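Local structure of aldehyde dehydrogenase (Trypanosoma brucei, 5MYP) at residues A[287-290]-A[291-295]; A[304-307]-A[308-312]; A[460-464]-A[465-469]; A[468-471]-A[472-475]. The protein probably oxidises aldehydes to carboxylic acids with NAD+ as the electron acceptor, as other members of the aldehyde dehydrogenase family do. One frame throughout, in Å; residues are numbered along the deposited sequence.

Interaction 1 (A[287-290]-A[291-295])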
loop_
_atom_site.group_PDB
_atom_site.type_symbol
_atom_site.label_atom_id
_atom_site.label_comp_id
_atom_site.label_asym_id
_atom_site.label_seq_id
_atom_site.Cartn_x
_atom_site.Cartn_y
_atom_site.Cartn_z
ATOM N N LEU A 287 32.412 16.379 19.754
ATOM C CA LEU A 287 33.558 15.607 19.256
ATOM C C LEU A 287 34.792 15.715 20.144
ATOM O O LEU A 287 35.616 14.796 20.161
ATOM C CB LEU A 287 33.911 16.033 17.831
ATOM C CG LEU A 287 32.795 15.831 16.804
ATOM C CD1 LEU A 287 33.221 16.340 15.441
ATOM C CD2 LEU A 287 32.360 14.370 16.719
ATOM N N GLY A 288 34.918 16.827 20.868
ATOM C CA GLY A 288 36.068 17.070 21.739
ATOM C C GLY A 288 37.226 17.720 21.005
ATOM O O GLY A 288 37.413 17.512 19.807
ATOM N N ASP A 289 38.019 18.486 21.752
ATOM C CA ASP A 289 39.123 19.278 21.207
ATOM C C ASP A 289 40.239 18.398 20.638
ATOM O O ASP A 289 40.729 18.654 19.532
ATOM C CB ASP A 289 39.677 20.211 22.300
ATOM C CG ASP A 289 40.696 21.221 21.774
ATOM O OD1 ASP A 289 40.473 21.831 20.704
ATOM O OD2 ASP A 289 41.722 21.423 22.455
ATOM N N LYS A 290 40.628 17.361 21.383
ATOM C CA LYS A 290 41.747 16.500 20.979
ATOM C C LYS A 290 41.490 15.783 19.651
ATOM O O LYS A 290 42.372 15.747 18.792
ATOM C CB LYS A 290 42.104 15.479 22.065
ATOM C CG LYS A 290 43.387 14.715 21.760
ATOM C CD LYS A 290 43.954 13.982 22.966
ATOM C CE LYS A 290 45.195 13.202 22.568
ATOM N NZ LYS A 290 45.996 12.761 23.741
ATOM N N PHE A 291 40.291 15.222 19.490
ATOM C CA PHE A 291 39.916 14.552 18.237
ATOM C C PHE A 291 40.058 15.502 17.044
ATOM O O PHE A 291 40.707 15.162 16.055
ATOM C CB PHE A 291 38.487 13.990 18.309
ATOM C CG PHE A 291 37.993 13.426 17.004
ATOM C CD1 PHE A 291 38.379 12.155 16.591
ATOM C CD2 PHE A 291 37.154 14.171 16.175
ATOM C CE1 PHE A 291 37.926 11.633 15.383
ATOM C CE2 PHE A 291 36.705 13.657 14.969
ATOM C CZ PHE A 291 37.097 12.387 14.574
ATOM N N LEU A 292 39.462 16.688 17.157
ATOM C CA LEU A 292 39.506 17.684 16.084
ATOM C C LEU A 292 40.926 18.174 15.792
ATOM O O LEU A 292 41.317 18.261 14.632
ATOM C CB LEU A 292 38.580 18.870 16.391
ATOM C CG LEU A 292 37.077 18.589 16.293
ATOM C CD1 LEU A 292 36.273 19.756 16.857
ATOM C CD2 LEU A 292 36.673 18.289 14.857
ATOM N N LYS A 293 41.695 18.464 16.842
ATOM C CA LYS A 293 43.096 18.886 16.683
ATOM C C LYS A 293 43.949 17.857 15.936
ATOM O O LYS A 293 44.740 18.227 15.060
ATOM C CB LYS A 293 43.740 19.187 18.040
ATOM C CG LYS A 293 43.338 20.526 18.632
ATOM C CD LYS A 293 43.874 20.653 20.047
ATOM C CE LYS A 293 43.969 22.100 20.495
ATOM N NZ LYS A 293 44.402 22.166 21.919
ATOM N N VAL A 294 43.774 16.579 16.281
ATOM C CA VAL A 294 44.515 15.487 15.634
ATOM C C VAL A 294 44.094 15.344 14.171
ATOM O O VAL A 294 44.943 15.211 13.288
ATOM C CB VAL A 294 44.355 14.137 16.391
ATOM C CG1 VAL A 294 44.982 12.980 15.618
ATOM C CG2 VAL A 294 44.982 14.230 17.779
ATOM N N LEU A 295 42.787 15.384 13.930
ATOM C CA LEU A 295 42.246 15.323 12.571
ATOM C C LEU A 295 42.677 16.517 11.708
ATOM O O LEU A 295 42.986 16.341 10.525
ATOM C CB LEU A 295 40.714 15.218 12.611
ATOM C CG LEU A 295 39.974 14.826 11.337
ATOM C CD1 LEU A 295 40.434 13.477 10.847
ATOM C CD2 LEU A 295 38.490 14.828 11.627
HETATM O O HOH W 1 38.548 14.693 21.703
#

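Interaction 2 (A[304-307]-A[308-312])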
loop_
_atom_site.group_PDB
_atom_site.type_symbol
_atom_site.label_atom_id
_atom_site.label_comp_id
_atom_site.label_asym_id
_atom_site.label_seq_id
_atom_site.Cartn_x
_atom_site.Cartn_y
_atom_site.Cartn_z
ATOM N N LYS A 304 48.613 8.137 14.152
ATOM C CA LYS A 304 47.450 8.957 13.780
ATOM C C LYS A 304 46.276 8.116 13.287
ATOM O O LYS A 304 45.133 8.328 13.713
ATOM C CB LYS A 304 47.815 9.993 12.708
ATOM C CG LYS A 304 46.701 11.001 12.425
ATOM C CD LYS A 304 46.981 11.871 11.218
ATOM C CE LYS A 304 45.741 12.672 10.857
ATOM N NZ LYS A 304 45.973 13.652 9.763
ATOM N N GLN A 305 46.564 7.178 12.385
ATOM C CA GLN A 305 45.536 6.306 11.818
ATOM C C GLN A 305 44.937 5.389 12.888
ATOM O O GLN A 305 43.727 5.177 12.910
ATOM C CB GLN A 305 46.100 5.480 10.654
ATOM C CG GLN A 305 47.203 6.172 9.864
ATOM C CD GLN A 305 46.719 7.412 9.138
ATOM O OE1 GLN A 305 47.519 8.213 8.654
ATOM N NE2 GLN A 305 45.405 7.578 9.060
ATOM N N GLN A 306 45.786 4.873 13.782
ATOM C CA GLN A 306 45.334 4.078 14.925
ATOM C C GLN A 306 44.487 4.905 15.901
ATOM O O GLN A 306 43.496 4.403 16.430
ATOM C CB GLN A 306 46.535 3.476 15.664
ATOM C CG GLN A 306 46.178 2.444 16.726
ATOM C CD GLN A 306 47.407 1.912 17.441
ATOM O OE1 GLN A 306 48.371 1.480 16.806
ATOM N NE2 GLN A 306 47.381 1.944 18.769
ATOM N N PHE A 307 44.880 6.159 16.133
ATOM C CA PHE A 307 44.113 7.069 16.995
ATOM C C PHE A 307 42.699 7.315 16.455
ATOM O O PHE A 307 41.727 7.309 17.222
ATOM C CB PHE A 307 44.851 8.407 17.165
ATOM C CG PHE A 307 44.063 9.449 17.908
ATOM C CD1 PHE A 307 44.124 9.533 19.294
ATOM C CD2 PHE A 307 43.264 10.359 17.215
ATOM C CE1 PHE A 307 43.396 10.500 19.978
ATOM C CE2 PHE A 307 42.523 11.313 17.894
ATOM C CZ PHE A 307 42.599 11.394 19.276
ATOM N N LEU A 308 42.595 7.549 15.147
ATOM C CA LEU A 308 41.299 7.800 14.512
ATOM C C LEU A 308 40.422 6.549 14.464
ATOM O O LEU A 308 39.205 6.649 14.620
ATOM C CB LEU A 308 41.478 8.388 13.110
ATOM C CG LEU A 308 42.077 9.800 13.057
ATOM C CD1 LEU A 308 42.382 10.189 11.619
ATOM C CD2 LEU A 308 41.146 10.819 13.701
ATOM N N GLU A 309 41.032 5.381 14.268
ATOM C CA GLU A 309 40.289 4.110 14.296
ATOM C C GLU A 309 39.824 3.727 15.705
ATOM O O GLU A 309 38.844 2.989 15.845
ATOM C CB GLU A 309 41.088 2.967 13.648
ATOM C CG GLU A 309 41.339 3.149 12.143
ATOM C CD GLU A 309 40.132 2.883 11.248
ATOM O OE1 GLU A 309 38.992 2.792 11.743
ATOM O OE2 GLU A 309 40.326 2.765 10.021
ATOM N N GLU A 310 40.511 4.241 16.736
ATOM C CA GLU A 310 40.082 4.097 18.140
ATOM C C GLU A 310 39.119 5.197 18.628
ATOM O O GLU A 310 38.685 5.163 19.781
ATOM C CB GLU A 310 41.310 4.056 19.067
ATOM C CG GLU A 310 42.156 2.796 18.929
ATOM C CD GLU A 310 43.467 2.862 19.708
ATOM O OE1 GLU A 310 43.694 3.836 20.465
ATOM O OE2 GLU A 310 44.283 1.929 19.561
ATOM N N SER A 311 38.756 6.142 17.757
ATOM C CA SER A 311 37.917 7.281 18.143
ATOM C C SER A 311 36.444 6.895 18.316
ATOM O O SER A 311 36.023 5.787 17.962
ATOM C CB SER A 311 38.036 8.406 17.110
ATOM O OG SER A 311 37.322 8.109 15.921
ATOM N N ASP A 312 35.672 7.839 18.850
ATOM C CA ASP A 312 34.230 7.672 19.059
ATOM C C ASP A 312 33.386 8.138 17.864
ATOM O O ASP A 312 32.154 8.179 17.962
ATOM C CB ASP A 312 33.792 8.456 20.302
ATOM C CG ASP A 312 34.502 8.007 21.573
ATOM O OD1 ASP A 312 35.186 6.962 21.564
ATOM O OD2 ASP A 312 34.368 8.712 22.593
#

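Interaction 3 (A[460-464]-A[465-469]). Unlike the reference sequence in segment 465-469: Leu465 (reference Phe).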
loop_
_atom_site.group_PDB
_atom_site.type_symbol
_atom_site.label_atom_id
_atom_site.label_comp_id
_atom_site.label_asym_id
_atom_site.label_seq_id
_atom_site.Cartn_x
_atom_site.Cartn_y
_atom_site.Cartn_z
ATOM N N MET A 460 -19.043 -9.670 5.826
ATOM C CA MET A 460 -20.442 -9.248 5.935
ATOM C C MET A 460 -21.308 -10.485 6.149
ATOM O O MET A 460 -21.305 -11.385 5.310
ATOM C CB MET A 460 -20.880 -8.525 4.657
ATOM C CG MET A 460 -22.387 -8.318 4.529
ATOM S SD MET A 460 -22.872 -7.408 3.062
ATOM C CE MET A 460 -22.709 -5.719 3.626
ATOM N N ARG A 461 -22.059 -10.518 7.251
ATOM C CA ARG A 461 -22.934 -11.652 7.557
ATOM C C ARG A 461 -24.397 -11.232 7.451
ATOM O O ARG A 461 -24.831 -10.269 8.100
ATOM C CB ARG A 461 -22.621 -12.221 8.941
ATOM C CG ARG A 461 -21.133 -12.496 9.154
ATOM C CD ARG A 461 -20.873 -13.586 10.183
ATOM N NE ARG A 461 -19.442 -13.722 10.465
ATOM C CZ ARG A 461 -18.730 -12.912 11.258
ATOM N NH1 ARG A 461 -19.302 -11.878 11.890
ATOM N NH2 ARG A 461 -17.424 -13.149 11.424
ATOM N N ARG A 462 -25.139 -11.939 6.599
ATOM C CA ARG A 462 -26.551 -11.672 6.356
ATOM C C ARG A 462 -27.388 -12.878 6.761
ATOM O O ARG A 462 -26.860 -13.984 6.969
ATOM C CB ARG A 462 -26.783 -11.361 4.875
ATOM C CG ARG A 462 -25.882 -10.260 4.325
ATOM C CD ARG A 462 -26.375 -9.660 3.009
ATOM N NE ARG A 462 -27.837 -9.681 2.861
ATOM C CZ ARG A 462 -28.671 -8.645 2.989
ATOM N NH1 ARG A 462 -28.244 -7.406 3.249
ATOM N NH2 ARG A 462 -29.975 -8.850 2.835
ATOM N N GLY A 463 -28.696 -12.649 6.879
ATOM C CA GLY A 463 -29.677 -13.710 7.105
ATOM C C GLY A 463 -30.426 -14.017 5.823
ATOM O O GLY A 463 -30.179 -13.394 4.790
ATOM N N PHE A 464 -31.363 -14.957 5.904
ATOM C CA PHE A 464 -32.173 -15.362 4.750
ATOM C C PHE A 464 -33.503 -14.603 4.603
ATOM O O PHE A 464 -34.281 -14.905 3.698
ATOM C CB PHE A 464 -32.421 -16.874 4.805
ATOM C CG PHE A 464 -31.196 -17.691 4.531
ATOM C CD1 PHE A 464 -30.668 -17.748 3.246
ATOM C CD2 PHE A 464 -30.570 -18.409 5.543
ATOM C CE1 PHE A 464 -29.537 -18.499 2.974
ATOM C CE2 PHE A 464 -29.439 -19.167 5.275
ATOM C CZ PHE A 464 -28.924 -19.212 3.987
ATOM N N LEU A 465 -33.742 -13.608 5.457
ATOM C CA LEU A 465 -34.966 -12.806 5.392
ATOM C C LEU A 465 -34.881 -11.760 4.280
ATOM O O LEU A 465 -33.800 -11.466 3.765
ATOM C CB LEU A 465 -35.245 -12.110 6.735
ATOM C CG LEU A 465 -35.812 -12.953 7.880
ATOM C CD1 LEU A 465 -34.862 -14.070 8.288
ATOM C CD2 LEU A 465 -36.121 -12.031 9.051
ATOM N N PHE A 466 -36.040 -11.206 3.931
ATOM C CA PHE A 466 -36.157 -10.137 2.941
ATOM C C PHE A 466 -35.515 -8.846 3.459
ATOM O O PHE A 466 -35.520 -8.589 4.662
ATOM C CB PHE A 466 -37.640 -9.889 2.630
ATOM C CG PHE A 466 -37.882 -9.026 1.424
ATOM C CD1 PHE A 466 -38.023 -9.599 0.163
ATOM C CD2 PHE A 466 -37.998 -7.643 1.546
ATOM C CE1 PHE A 466 -38.261 -8.810 -0.954
ATOM C CE2 PHE A 466 -38.234 -6.848 0.430
ATOM C CZ PHE A 466 -38.365 -7.434 -0.822
ATOM N N SER A 467 -34.951 -8.058 2.546
ATOM C CA SER A 467 -34.431 -6.722 2.864
ATOM C C SER A 467 -34.547 -5.794 1.647
ATOM O O SER A 467 -34.907 -6.241 0.555
ATOM C CB SER A 467 -32.986 -6.806 3.381
ATOM O OG SER A 467 -32.064 -7.086 2.349
ATOM N N SER A 468 -34.238 -4.513 1.846
ATOM C CA SER A 468 -34.472 -3.463 0.838
ATOM C C SER A 468 -33.831 -3.706 -0.535
ATOM O O SER A 468 -34.396 -3.306 -1.552
ATOM C CB SER A 468 -34.017 -2.102 1.375
ATOM O OG SER A 468 -32.659 -2.135 1.772
ATOM N N ILE A 469 -32.662 -4.344 -0.562
ATOM C CA ILE A 469 -32.000 -4.709 -1.832
ATOM C C ILE A 469 -32.837 -5.673 -2.692
ATOM O O ILE A 469 -32.811 -5.584 -3.923
ATOM C CB ILE A 469 -30.574 -5.296 -1.624
ATOM C CG1 ILE A 469 -30.615 -6.646 -0.884
ATOM C CG2 ILE A 469 -29.679 -4.283 -0.909
ATOM C CD1 ILE A 469 -29.259 -7.181 -0.478
#

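Interaction 4 (A[468-471]-A[472-475])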
loop_
_atom_site.group_PDB
_atom_site.type_symbol
_atom_site.label_atom_id
_atom_site.label_comp_id
_atom_site.label_asym_id
_atom_site.label_seq_id
_atom_site.Cartn_x
_atom_site.Cartn_y
_atom_site.Cartn_z
ATOM N N SER A 468 -34.238 -4.513 1.846
ATOM C CA SER A 468 -34.472 -3.463 0.838
ATOM C C SER A 468 -33.831 -3.706 -0.535
ATOM O O SER A 468 -34.396 -3.306 -1.552
ATOM C CB SER A 468 -34.017 -2.102 1.375
ATOM O OG SER A 468 -32.659 -2.135 1.772
ATOM N N ILE A 469 -32.662 -4.344 -0.562
ATOM C CA ILE A 469 -32.000 -4.709 -1.832
ATOM C C ILE A 469 -32.837 -5.673 -2.692
ATOM O O ILE A 469 -32.811 -5.584 -3.923
ATOM C CB ILE A 469 -30.574 -5.296 -1.624
ATOM C CG1 ILE A 469 -30.615 -6.646 -0.884
ATOM C CG2 ILE A 469 -29.679 -4.283 -0.909
ATOM C CD1 ILE A 469 -29.259 -7.181 -0.478
ATOM N N ASP A 470 -33.593 -6.559 -2.036
ATOM C CA ASP A 470 -34.422 -7.562 -2.725
ATOM C C ASP A 470 -35.631 -6.989 -3.471
ATOM O O ASP A 470 -36.217 -7.684 -4.304
ATOM C CB ASP A 470 -34.916 -8.634 -1.742
ATOM C CG ASP A 470 -33.780 -9.380 -1.056
ATOM O OD1 ASP A 470 -32.770 -9.692 -1.718
ATOM O OD2 ASP A 470 -33.910 -9.668 0.147
ATOM N N THR A 471 -36.012 -5.743 -3.172
ATOM C CA THR A 471 -37.106 -5.069 -3.888
ATOM C C THR A 471 -36.755 -4.720 -5.340
ATOM O O THR A 471 -37.660 -4.573 -6.165
ATOM C CB THR A 471 -37.553 -3.764 -3.186
ATOM O OG1 THR A 471 -36.447 -2.857 -3.098
ATOM C CG2 THR A 471 -38.110 -4.046 -1.788
ATOM N N VAL A 472 -35.460 -4.576 -5.644
ATOM C CA VAL A 472 -35.009 -4.147 -6.979
ATOM C C VAL A 472 -33.970 -5.029 -7.696
ATOM O O VAL A 472 -33.926 -5.011 -8.930
ATOM C CB VAL A 472 -34.487 -2.686 -6.951
ATOM C CG1 VAL A 472 -35.633 -1.715 -6.699
ATOM C CG2 VAL A 472 -33.387 -2.492 -5.915
ATOM N N ARG A 473 -33.153 -5.796 -6.967
ATOM C CA ARG A 473 -32.003 -6.468 -7.596
ATOM C C ARG A 473 -32.362 -7.605 -8.570
ATOM O O ARG A 473 -31.693 -7.762 -9.593
ATOM C CB ARG A 473 -30.973 -6.946 -6.552
ATOM C CG ARG A 473 -31.396 -8.097 -5.644
ATOM C CD ARG A 473 -30.180 -8.707 -4.947
ATOM N NE ARG A 473 -30.510 -9.326 -3.660
ATOM C CZ ARG A 473 -29.694 -10.098 -2.940
ATOM N NH1 ARG A 473 -30.111 -10.597 -1.779
ATOM N NH2 ARG A 473 -28.468 -10.393 -3.368
ATOM N N PHE A 474 -33.414 -8.371 -8.270
ATOM C CA PHE A 474 -33.709 -9.601 -9.021
ATOM C C PHE A 474 -34.458 -9.352 -10.326
ATOM O O PHE A 474 -35.493 -8.681 -10.320
ATOM C CB PHE A 474 -34.527 -10.578 -8.167
ATOM C CG PHE A 474 -33.803 -11.067 -6.943
ATOM C CD1 PHE A 474 -32.621 -11.787 -7.064
ATOM C CD2 PHE A 474 -34.308 -10.821 -5.669
ATOM C CE1 PHE A 474 -31.945 -12.242 -5.940
ATOM C CE2 PHE A 474 -33.639 -11.278 -4.542
ATOM C CZ PHE A 474 -32.453 -11.987 -4.676
ATOM N N PRO A 475 -33.961 -9.910 -11.452
ATOM C CA PRO A 475 -34.794 -10.009 -12.659
ATOM C C PRO A 475 -36.010 -10.938 -12.418
ATOM O O PRO A 475 -36.003 -11.678 -11.430
ATOM C CB PRO A 475 -33.840 -10.616 -13.703
ATOM C CG PRO A 475 -32.470 -10.423 -13.168
ATOM C CD PRO A 475 -32.592 -10.405 -11.685
HETATM O O HOH W 2 -35.837 -7.596 -6.977
#

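Interaction 1 (A[287-290]-A[291-295])
Asp289 and Lys293 stand one turn apart on the first turns of helix 289-296, and their side chains meet obliquely in a salt bridge. The aspartate CG is turned anti to its own backbone nitrogen (chi1 -172°), whereas the lysine runs out extended, so that Lys293 NZ comes within 2.8 Å of Asp289 OD2. It arrives on the syn side of that oxygen, 21° out of the carboxylate plane. Beneath them Lys293 N donates to Asp289 O at 2.9 Å.

On the inward side Leu287 meets two residues. Its CD1 lies 4.0 Å from Leu292 CD2, the two leucines crossing at about a right angle, and its CB rests 4.1 Å from Phe291 CD2. Gly288, with positive phi, ends the preceding helix and is the N-cap of the next; glycine suits a backbone where a CB would press on the preceding carbonyl. A water joins this junction, accepting from Phe291 N at 2.9 Å and donating weakly to Leu287 O.

The acid thus sits at the helix start, where its negative charge would suit the helix dipole, and the basic partner one turn on probably steadies that charge.

Interaction 2 (A[304-307]-A[308-312])
Glu310 N donates to Gln306 O at 3.0 Å, following the backbone bonds of Leu308 N to Lys304 O and Glu309 N to Gln305 O. The same pair is joined again through its side chains by a longer, bent bond, Gln306 NE2 to Glu310 OE2 at 3.2 Å (142°). Both chains are extended and run side by side in the same direction; the amide and carboxylate planes are 51° apart, and NE2 meets OE2 from above the carboxylate plane. Long, flexible polar residues suit this exposed side of the helix end.

Glu310 N also has a weak bond to Phe307 O, a tightening as the helix ends. Just past it, Ser311 OG turns back to Leu308 O at 2.7 Å, its hydroxyl lying between backbone N and carbonyl carbon (chi1 75°). A short serine can thus bind a carbonyl of the last turn.

Packing is lighter. Phe307 CD2 lies 4.1 Å from Leu308 CD2, and Lys304 CE lies 4.2 Å from Leu308 CD1, aliphatic carbon against aliphatic carbon.

Phe307 and Leu308 face helix 289-296, touching Val294, Phe291 and Leu295, while Leu308 also meets strand 340-341 at Asp341. Glu309 turns elsewhere, forming salt bridges with Arg315 and Arg66, and Asp312 packs on Tyr477 of the second subunit.

Interaction 3 (A[460-464]-A[465-469])
The guanidinium of Arg462 carries Ile469 CD1 over one face, 3.6 Å above the plane and displaced toward its rim, while Ser467 lies at its edge. The two side chains of Arg462 and Ile469 approach from opposite directions, and Ile469 CD1 lies 3.8 Å from Arg462 NH2. The apolar tip of an isoleucine suits this place, since a guanidinium face is poor at hydrogen bonding and accepts apolar cover.

At the edge the chemistry changes. Arg462 NH2 donates to Ser467 OG at 2.8 Å, with the oxygen close to the guanidinium plane and an N-H...O angle of 152°. Ser467 OG is set between its backbone N and carbonyl carbon (chi1 74°), and a bend at chi3 (30°) swings the arginine head across to meet it. A short hydroxyl side chain offers an acceptor close to the backbone, where the long arginine can reach it, and the bond bridges the intervening residues Gly463 to Phe466. Leu465 differs from the reference phenylalanine.

Arg462 NH1 has a stronger partner in Asp109, which makes a salt bridge just before strand 110-124. The loop leaves the end of strand 454-461, antiparallel to strand 110-124. Gly463 O accepts from Arg246 of the second subunit, and Ile469 packs on its Val424, so the loop forms part of the dimer interface, across which the sheet runs on as Met460 and Arg461 pair in parallel with a strand of that subunit.

Interaction 4 (A[468-471]-A[472-475])
Arg473 is held close on one side of this turn, gripping one oxygen of Asp470 with two nitrogens. Arg473 NH1 lies 2.8 Å and Arg473 NE 3.0 Å from Asp470 OD1; NH1 meets the syn lone pair, NE comes nearly along the C-O axis. Carboxylate and guanidinium are almost coplanar (14° apart). Arg473 CG sits between its backbone N and carbonyl carbon (chi1 69°), and the extended chain then lies alongside Asp470. Asp470 OD2 accepts from Ser467 N, which helps hold the carboxylate.

Both faces of the guanidinium are covered, each by an atom displaced toward the rim: Ile469 CD1 lies 3.7 Å above the plane on one and Phe474 CZ 3.3 Å above it on the other. The Phe474 ring has Arg473 CG over its centre, and its CE2 comes to 3.4 Å from Asp470 OD1. Underneath, Arg473 N donates to Ile469 O at 3.1 Å.

The other side is looser, with Ser468 and Thr471 exposed and a water bridging Asp470 O and Phe474 N. There Thr471 OG1 makes a short local bond to Ser468 O (2.6 Å), since a threonine hydroxyl can turn back onto its own turn.

Arg473 NH2 forms a salt bridge with Asp421 of the second subunit, and Arg473 makes a cation-pi contact with Trp249 of that subunit. The two acids that share Arg473 would partly offset its closeness to Arg246 of the second subunit.

How the interactions relate
Following the chain, interaction 1 comes first, at the junction of two helices, and interaction 2 follows on helix 304-309. Each is a local contact along a helix and closes no long loop. Their two helices pack together, with Val294 CG1 3.5 Å from Phe307 CD2; interaction 1 borders strand 346-353 and interaction 2 strand 340-341. Much later, interaction 3 closes the first part of the loop after strand 454-461, and interaction 4 begins on its last residues, sharing Ser468 and Ile469, before helix 479-489. None encloses another. These two lie on the opposite side of the chain's centre and both pack extensively on the second subunit, which interaction 2 touches only through Asp312.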